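Long-range contacts in beta-galactosidase (PDB 4MAD), which probably hydrolyses terminal non-reducing beta-D-galactose residues of beta-D-galactosides, as a family 35 glycoside hydrolase with a TIM-barrel catalytic domain: residues 131-136 and 178-183; 172-177 and 206-211. One frame throughout, in Å; residues are numbered along the deposited sequence.

Contact 1. Residues 131-136 and 178-183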
ATOM      1  N   ARG A 131     -18.894   0.995   1.102  1.00 17.27           N
ATOM      2  CA  ARG A 131     -18.983   0.629   2.501  1.00 17.86           C
ATOM      3  C   ARG A 131     -20.297   0.978   3.171  1.00 17.63           C
ATOM      4  O   ARG A 131     -20.334   1.440   4.256  1.00 17.53           O
ATOM      5  CB  ARG A 131     -17.777   1.157   3.299  1.00 14.95           C
ATOM      6  CG  ARG A 131     -16.481   0.667   2.833  1.00 18.97           C
ATOM      7  CD  ARG A 131     -15.320   1.290   3.548  1.00 19.77           C
ATOM      8  NE  ARG A 131     -15.044   0.729   4.852  1.00 17.65           N
ATOM      9  CZ  ARG A 131     -14.250   1.304   5.730  1.00 22.02           C
ATOM     10  NH1 ARG A 131     -13.673   2.429   5.426  1.00 18.43           N
ATOM     11  NH2 ARG A 131     -14.021   0.739   6.890  1.00 18.71           N
ATOM     12  N   CYS A 132     -21.358   0.724   2.441  1.00 16.78           N
ATOM     13  CA  CYS A 132     -22.705   0.842   2.921  1.00 18.77           C
ATOM     14  C   CYS A 132     -23.612  -0.108   2.170  1.00 17.38           C
ATOM     15  O   CYS A 132     -23.202  -0.752   1.278  1.00 19.54           O
ATOM     16  CB  CYS A 132     -23.200   2.264   2.882  1.00 18.49           C
ATOM     17  SG  CYS A 132     -23.381   2.848   1.236  1.00 21.11           S
ATOM     18  N   PHE A 133     -24.866  -0.127   2.531  1.00 16.72           N
ATOM     19  CA  PHE A 133     -25.762  -1.102   1.977  1.00 18.11           C
ATOM     20  C   PHE A 133     -26.222  -0.655   0.581  1.00 19.10           C
ATOM     21  O   PHE A 133     -27.330  -0.241   0.383  1.00 22.10           O
ATOM     22  CB  PHE A 133     -26.966  -1.353   2.898  1.00 19.21           C
ATOM     23  CG  PHE A 133     -27.690  -2.589   2.594  1.00 21.52           C
ATOM     24  CD1 PHE A 133     -27.105  -3.797   2.767  1.00 20.11           C
ATOM     25  CD2 PHE A 133     -28.976  -2.551   2.111  1.00 26.14           C
ATOM     26  CE1 PHE A 133     -27.750  -4.918   2.482  1.00 25.53           C
ATOM     27  CE2 PHE A 133     -29.616  -3.682   1.819  1.00 33.20           C
ATOM     28  CZ  PHE A 133     -28.992  -4.885   2.006  1.00 31.73           C
ATOM     29  N   ASN A 134     -25.339  -0.813  -0.367  1.00 17.58           N
ATOM     30  CA  ASN A 134     -25.510  -0.347  -1.753  1.00 18.98           C
ATOM     31  C   ASN A 134     -25.457  -1.477  -2.762  1.00 20.19           C
ATOM     32  O   ASN A 134     -24.524  -2.145  -2.815  1.00 19.28           O
ATOM     33  CB  ASN A 134     -24.391   0.644  -2.053  1.00 17.59           C
ATOM     34  CG  ASN A 134     -24.390   1.156  -3.461  1.00 18.14           C
ATOM     35  OD1 ASN A 134     -25.118   2.044  -3.777  1.00 19.98           O
ATOM     36  ND2 ASN A 134     -23.515   0.675  -4.253  1.00 14.04           N
ATOM     37  N   GLN A 135     -26.452  -1.627  -3.611  1.00 20.37           N
ATOM     38  CA  GLN A 135     -26.506  -2.803  -4.467  1.00 22.41           C
ATOM     39  C   GLN A 135     -25.341  -2.967  -5.431  1.00 21.33           C
ATOM     40  O   GLN A 135     -24.804  -4.009  -5.555  1.00 21.72           O
ATOM     41  CB  GLN A 135     -27.847  -2.894  -5.240  1.00 26.03           C
ATOM     42  CG  GLN A 135     -28.061  -4.184  -6.011  1.00 28.10           C
ATOM     43  CD  GLN A 135     -29.163  -4.034  -7.059  1.00 50.47           C
ATOM     44  OE1 GLN A 135     -29.842  -3.042  -7.085  1.00 49.56           O
ATOM     45  NE2 GLN A 135     -29.330  -5.023  -7.917  1.00 52.40           N
ATOM     46  N   PRO A 136     -24.942  -1.923  -6.113  1.00 20.95           N
ATOM     47  CA  PRO A 136     -23.833  -2.093  -7.027  1.00 22.64           C
ATOM     48  C   PRO A 136     -22.562  -2.463  -6.255  1.00 21.25           C
ATOM     49  O   PRO A 136     -21.838  -3.291  -6.645  1.00 18.77           O
ATOM     50  CB  PRO A 136     -23.710  -0.719  -7.668  1.00 23.34           C
ATOM     51  CG  PRO A 136     -24.946  -0.144  -7.500  1.00 25.60           C
ATOM     52  CD  PRO A 136     -25.523  -0.589  -6.267  1.00 23.12           C
ATOM     53  N   ASP A 178     -23.623   1.698   9.019  1.00 18.95           N
ATOM     54  CA  ASP A 178     -24.607   0.918   8.322  1.00 19.46           C
ATOM     55  C   ASP A 178     -24.637  -0.521   8.739  1.00 22.83           C
ATOM     56  O   ASP A 178     -23.936  -1.321   8.237  1.00 20.29           O
ATOM     57  CB  ASP A 178     -24.382   0.993   6.821  1.00 20.92           C
ATOM     58  CG  ASP A 178     -25.577   0.533   6.014  1.00 21.50           C
ATOM     59  OD1 ASP A 178     -26.246  -0.397   6.409  1.00 20.38           O
ATOM     60  OD2 ASP A 178     -25.788   1.104   4.953  1.00 22.75           O
ATOM     61  N   GLN A 179     -25.561  -0.793   9.647  1.00 23.15           N
ATOM     62  CA  GLN A 179     -25.746  -2.101  10.220  1.00 25.15           C
ATOM     63  C   GLN A 179     -26.232  -3.132   9.229  1.00 22.77           C
ATOM     64  O   GLN A 179     -25.829  -4.249   9.266  1.00 23.79           O
ATOM     65  CB  GLN A 179     -26.487  -2.045  11.563  1.00 27.20           C
ATOM     66  CG  GLN A 179     -26.580  -3.346  12.323  1.00 32.25           C
ATOM     67  CD  GLN A 179     -25.335  -3.767  13.057  1.00 32.12           C
ATOM     68  OE1 GLN A 179     -24.449  -2.983  13.327  1.00 31.59           O
ATOM     69  NE2 GLN A 179     -25.297  -5.019  13.410  1.00 30.81           N
ATOM     70  N   LYS A 180     -27.069  -2.722   8.305  1.00 23.56           N
ATOM     71  CA  LYS A 180     -27.509  -3.634   7.307  1.00 24.89           C
ATOM     72  C   LYS A 180     -26.326  -4.111   6.497  1.00 23.14           C
ATOM     73  O   LYS A 180     -26.258  -5.237   6.154  1.00 20.10           O
ATOM     74  CB  LYS A 180     -28.520  -2.991   6.379  1.00 26.91           C
ATOM     75  CG  LYS A 180     -29.917  -3.008   6.873  1.00 34.69           C
ATOM     76  CD  LYS A 180     -30.921  -2.686   5.778  1.00 42.69           C
ATOM     77  CE  LYS A 180     -31.208  -3.868   4.874  1.00 49.00           C
ATOM     78  NZ  LYS A 180     -32.466  -4.631   5.154  1.00 47.91           N
ATOM     79  N   TYR A 181     -25.434  -3.207   6.167  1.00 19.87           N
ATOM     80  CA  TYR A 181     -24.228  -3.586   5.448  1.00 19.19           C
ATOM     81  C   TYR A 181     -23.362  -4.562   6.246  1.00 19.10           C
ATOM     82  O   TYR A 181     -22.939  -5.540   5.735  1.00 18.57           O
ATOM     83  CB  TYR A 181     -23.404  -2.346   5.188  1.00 17.02           C
ATOM     84  CG  TYR A 181     -21.962  -2.555   4.739  1.00 18.77           C
ATOM     85  CD1 TYR A 181     -21.640  -3.404   3.742  1.00 20.37           C
ATOM     86  CD2 TYR A 181     -20.950  -1.855   5.298  1.00 18.82           C
ATOM     87  CE1 TYR A 181     -20.334  -3.556   3.344  1.00 18.61           C
ATOM     88  CE2 TYR A 181     -19.673  -2.021   4.919  1.00 17.75           C
ATOM     89  CZ  TYR A 181     -19.362  -2.860   3.942  1.00 17.47           C
ATOM     90  OH  TYR A 181     -18.089  -2.983   3.581  1.00 17.08           O
ATOM     91  N   LEU A 182     -23.134  -4.267   7.515  1.00 19.88           N
ATOM     92  CA  LEU A 182     -22.311  -5.134   8.327  1.00 20.28           C
ATOM     93  C   LEU A 182     -22.925  -6.534   8.459  1.00 20.50           C
ATOM     94  O   LEU A 182     -22.266  -7.510   8.379  1.00 19.09           O
ATOM     95  CB  LEU A 182     -22.103  -4.538   9.695  1.00 19.65           C
ATOM     96  CG  LEU A 182     -21.243  -3.293   9.780  1.00 24.38           C
ATOM     97  CD1 LEU A 182     -21.185  -2.738  11.179  1.00 24.45           C
ATOM     98  CD2 LEU A 182     -19.897  -3.557   9.272  1.00 27.89           C
ATOM     99  N   GLN A 183     -24.226  -6.575   8.656  1.00 19.54           N
ATOM    100  CA  GLN A 183     -24.941  -7.816   8.755  1.00 21.71           C
ATOM    101  C   GLN A 183     -24.889  -8.599   7.488  1.00 21.61           C
ATOM    102  O   GLN A 183     -24.732  -9.765   7.502  1.00 22.06           O
ATOM    103  CB  GLN A 183     -26.362  -7.616   9.280  1.00 20.99           C
ATOM    104  CG  GLN A 183     -26.367  -7.135  10.693  1.00 19.94           C
ATOM    105  CD  GLN A 183     -27.698  -7.102  11.337  1.00 32.11           C
ATOM    106  OE1 GLN A 183     -28.601  -7.702  10.879  1.00 30.68           O
ATOM    107  NE2 GLN A 183     -27.820  -6.359  12.402  1.00 32.52           N
TER
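With CG anti to the backbone N in both D178 (chi1 -164°) and Y181 (chi1 166°), the D178 carboxylate, at the N-cap of helix 179-192, and the Y181 ring in its first turn reach the chain that leads into helix 135-152. The two oxygens of D178 are divided between the segments. OD1 accepts from Y181 N at 2.9 Å, the capping bond, while OD2 accepts from F133 N, also at 2.9 Å, with an N-H...O angle of 154°. Both donors lie well out of the carboxylate plane. OD2 also rests 3.4 Å from F133 CB and close to C132 CB.

The Y181 ring lies alongside the backbone of R131 and C132, one face turned to the peptide that joins them; CE2 comes to 3.5 Å from R131 C. Its CB packs against F133 CB at 4.3 Å. The phenol OH is bonded to E169 and Y137, and E169 also forms a salt bridge with R131 NH2, so the polar ends of R131 and Y181 converge on one acid.

Nearer the surface, the K180 chain, bent at chi3 and chi4, carries CE over one face of the F133 ring in a CH-pi contact, 3.9 Å from the centroid and displaced toward the rim. F133 is the centre of an inverse gamma turn that ends at N134, the N-cap residue of helix 135-152.

The contact thus joins the chain before helix 135-152 to the start of helix 179-192 through one carboxylate and the packing of Y181 and K180. The helix N-terminus and the two N-H donors would probably favour the ionised carboxylate, while the R131-E169 ion pair sits near E171, the predicted proton donor.

Contact 2. Residues 172-177 and 206-211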
ATOM      1  N   TYR A 172     -14.816  -0.387  10.959  1.00 15.42           N
ATOM      2  CA  TYR A 172     -15.947   0.196  10.266  1.00 15.51           C
ATOM      3  C   TYR A 172     -16.473   1.440  10.970  1.00 20.36           C
ATOM      4  O   TYR A 172     -16.892   2.347  10.345  1.00 18.18           O
ATOM      5  CB  TYR A 172     -17.056  -0.783   9.982  1.00 15.25           C
ATOM      6  CG  TYR A 172     -18.156  -0.197   9.152  1.00 12.73           C
ATOM      7  CD1 TYR A 172     -17.955   0.180   7.834  1.00 13.64           C
ATOM      8  CD2 TYR A 172     -19.396   0.064   9.689  1.00 15.15           C
ATOM      9  CE1 TYR A 172     -18.941   0.733   7.103  1.00 17.97           C
ATOM     10  CE2 TYR A 172     -20.374   0.642   8.944  1.00 17.53           C
ATOM     11  CZ  TYR A 172     -20.150   0.960   7.651  1.00 14.79           C
ATOM     12  OH  TYR A 172     -21.125   1.507   6.909  1.00 17.24           O
ATOM     13  N   GLY A 173     -16.396   1.443  12.292  1.00 14.69           N
ATOM     14  CA  GLY A 173     -16.913   2.497  13.096  1.00 18.11           C
ATOM     15  C   GLY A 173     -16.255   3.824  12.873  1.00 16.38           C
ATOM     16  O   GLY A 173     -16.713   4.847  13.313  1.00 17.69           O
ATOM     17  N   SER A 174     -15.107   3.767  12.247  1.00 16.80           N
ATOM     18  CA  SER A 174     -14.382   4.959  11.891  1.00 17.72           C
ATOM     19  C   SER A 174     -14.865   5.579  10.583  1.00 19.67           C
ATOM     20  O   SER A 174     -14.484   6.661  10.281  1.00 20.84           O
ATOM     21  CB  SER A 174     -12.889   4.703  11.821  1.00 16.97           C
ATOM     22  OG  SER A 174     -12.348   4.267  13.030  1.00 21.54           O
ATOM     23  N   PHE A 175     -15.676   4.859   9.824  1.00 15.82           N
ATOM     24  CA  PHE A 175     -16.158   5.304   8.539  1.00 17.96           C
ATOM     25  C   PHE A 175     -17.690   5.421   8.406  1.00 19.73           C
ATOM     26  O   PHE A 175     -18.186   6.231   7.688  1.00 17.14           O
ATOM     27  CB  PHE A 175     -15.660   4.362   7.453  1.00 16.67           C
ATOM     28  CG  PHE A 175     -16.167   4.696   6.069  1.00 16.52           C
ATOM     29  CD1 PHE A 175     -15.492   5.523   5.251  1.00 21.91           C
ATOM     30  CD2 PHE A 175     -17.361   4.239   5.625  1.00 19.40           C
ATOM     31  CE1 PHE A 175     -15.984   5.812   3.996  1.00 16.77           C
ATOM     32  CE2 PHE A 175     -17.826   4.552   4.412  1.00 18.00           C
ATOM     33  CZ  PHE A 175     -17.139   5.350   3.617  1.00 14.51           C
ATOM     34  N   GLY A 176     -18.396   4.555   9.102  1.00 18.15           N
ATOM     35  CA  GLY A 176     -19.818   4.421   8.927  1.00 17.73           C
ATOM     36  C   GLY A 176     -20.595   3.817  10.062  1.00 20.03           C
ATOM     37  O   GLY A 176     -20.038   3.402  11.040  1.00 19.77           O
ATOM     38  N   ASN A 177     -21.909   3.798   9.905  1.00 19.24           N
ATOM     39  CA  ASN A 177     -22.780   3.107  10.837  1.00 21.54           C
ATOM     40  C   ASN A 177     -23.861   2.212  10.198  1.00 21.14           C
ATOM     41  O   ASN A 177     -24.861   2.012  10.772  1.00 22.49           O
ATOM     42  CB  ASN A 177     -23.418   4.082  11.788  1.00 20.12           C
ATOM     43  CG  ASN A 177     -24.505   4.807  11.157  1.00 20.95           C
ATOM     44  OD1 ASN A 177     -24.584   4.846   9.983  1.00 19.81           O
ATOM     45  ND2 ASN A 177     -25.353   5.372  11.937  1.00 22.51           N
ATOM     46  N   PRO A 206     -16.541   5.440  21.837  1.00 22.72           N
ATOM     47  CA  PRO A 206     -17.936   5.084  21.743  1.00 23.90           C
ATOM     48  C   PRO A 206     -18.480   5.177  20.322  1.00 21.61           C
ATOM     49  O   PRO A 206     -19.171   4.309  19.903  1.00 21.88           O
ATOM     50  CB  PRO A 206     -18.603   6.120  22.655  1.00 23.83           C
ATOM     51  CG  PRO A 206     -17.656   6.407  23.612  1.00 27.34           C
ATOM     52  CD  PRO A 206     -16.307   6.302  22.996  1.00 23.87           C
ATOM     53  N   SER A 207     -18.130   6.208  19.593  1.00 20.46           N
ATOM     54  CA  SER A 207     -18.647   6.328  18.246  1.00 21.04           C
ATOM     55  C   SER A 207     -18.196   5.134  17.420  1.00 18.87           C
ATOM     56  O   SER A 207     -18.920   4.612  16.660  1.00 17.94           O
ATOM     57  CB  SER A 207     -18.189   7.606  17.578  1.00 19.60           C
ATOM     58  OG  SER A 207     -16.827   7.579  17.327  1.00 23.05           O
ATOM     59  N   MET A 208     -16.942   4.765  17.552  1.00 17.79           N
ATOM     60  CA  MET A 208     -16.425   3.666  16.763  1.00 17.47           C
ATOM     61  C   MET A 208     -17.011   2.297  17.099  1.00 18.91           C
ATOM     62  O   MET A 208     -17.272   1.511  16.271  1.00 19.15           O
ATOM     63  CB  MET A 208     -14.905   3.636  16.834  1.00 13.88           C
ATOM     64  CG  MET A 208     -14.298   4.911  16.336  1.00 18.30           C
ATOM     65  SD  MET A 208     -12.563   4.943  16.744  1.00 23.47           S
ATOM     66  CE  MET A 208     -12.035   6.358  15.805  1.00 24.57           C
ATOM     67  N   LEU A 209     -17.116   2.032  18.370  1.00 18.48           N
ATOM     68  CA  LEU A 209     -17.725   0.819  18.825  1.00 18.18           C
ATOM     69  C   LEU A 209     -19.220   0.749  18.475  1.00 19.44           C
ATOM     70  O   LEU A 209     -19.716  -0.268  18.107  1.00 18.66           O
ATOM     71  CB  LEU A 209     -17.526   0.649  20.313  1.00 17.38           C
ATOM     72  CG  LEU A 209     -16.078   0.565  20.717  1.00 21.43           C
ATOM     73  CD1 LEU A 209     -15.951   0.745  22.155  1.00 24.38           C
ATOM     74  CD2 LEU A 209     -15.611  -0.815  20.353  1.00 18.62           C
ATOM     75  N   SER A 210     -19.923   1.848  18.624  1.00 19.24           N
ATOM     76  CA  SER A 210     -21.323   1.809  18.231  1.00 22.79           C
ATOM     77  C   SER A 210     -21.484   1.558  16.734  1.00 20.66           C
ATOM     78  O   SER A 210     -22.308   0.830  16.321  1.00 24.38           O
ATOM     79  CB  SER A 210     -22.099   3.072  18.626  1.00 23.90           C
ATOM     80  OG  SER A 210     -22.026   3.342  19.972  1.00 27.34           O
ATOM     81  N   GLY A 211     -20.703   2.241  15.936  1.00 20.91           N
ATOM     82  CA  GLY A 211     -20.777   2.072  14.508  1.00 17.62           C
ATOM     83  C   GLY A 211     -20.312   0.764  13.935  1.00 20.97           C
ATOM     84  O   GLY A 211     -20.815   0.294  12.964  1.00 17.44           O
TER
HETATM   85  O   HOH W   1     -16.206   7.165  14.547  1.00 20.03           O
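Backbone packing dominates this contact, in which the 3-10 turn 172-174 and the loop after it lie against helix 206-212. G173 sits directly over M208, their CA atoms 3.9 Å apart, and G173 CA makes a nearly straight CA-H...O contact with M208 O at 3.3 Å. G211, nearly one turn further along the helix, comes to 3.9 Å from G173 CA through its carbonyl carbon. With the backbone placed this way there is no room for a CB at either glycine: on G173 it would clash with M208 O, on G211 with G176 O.

Side-chain packing adds to this. M208, with CG anti to the carbonyl carbon (chi1 -59°) and extended beyond it, runs past the G173 carbonyl to S174, where CE ends 3.5 Å from OG. An alanine in place of M208 would remove CG, SD and CE, and would probably cost the packing along the G173 carbonyl and against S174 OG. The Y172 ring presents its edge to G211 O, with CD2 at 3.6 Å, while G176 N lies over the centre of one face.

Polar bridging falls to a water, which donates to G173 O at 2.7 Å and is hydrogen-bonded to S207 OG at 2.9 Å. No direct hydrogen bond links the two segments; G173 N bonds instead to D202 OD1, at the end of strand 197-202.

Between the two segments the fit therefore rests on close backbone packing and a bridging water, with D202 as an outside anchor for the turn that immediately follows E171, the predicted proton donor.

The two contacts lie with centres 14 Å apart, on the same side of the chain's centre and within the family 35 TIM-barrel domain. Their segments alternate along the sequence: 131-136, 172-177, 178-183, then 206-211. They follow barrel strands 100-104, 163-167 and 197-202, and the loop after 163-167 runs from contact 2 straight into helix 179-192 of contact 1. The Y172 hydroxyl ties them, probably hydrogen-bonding R131 O and D178 N, while F175 and R131 form a cation-pi pair. At the catalytic end of the barrel, the chain before helix 135-152, the start of 179-192 and helix 206-212 thus flank the turn after E171, the predicted proton donor.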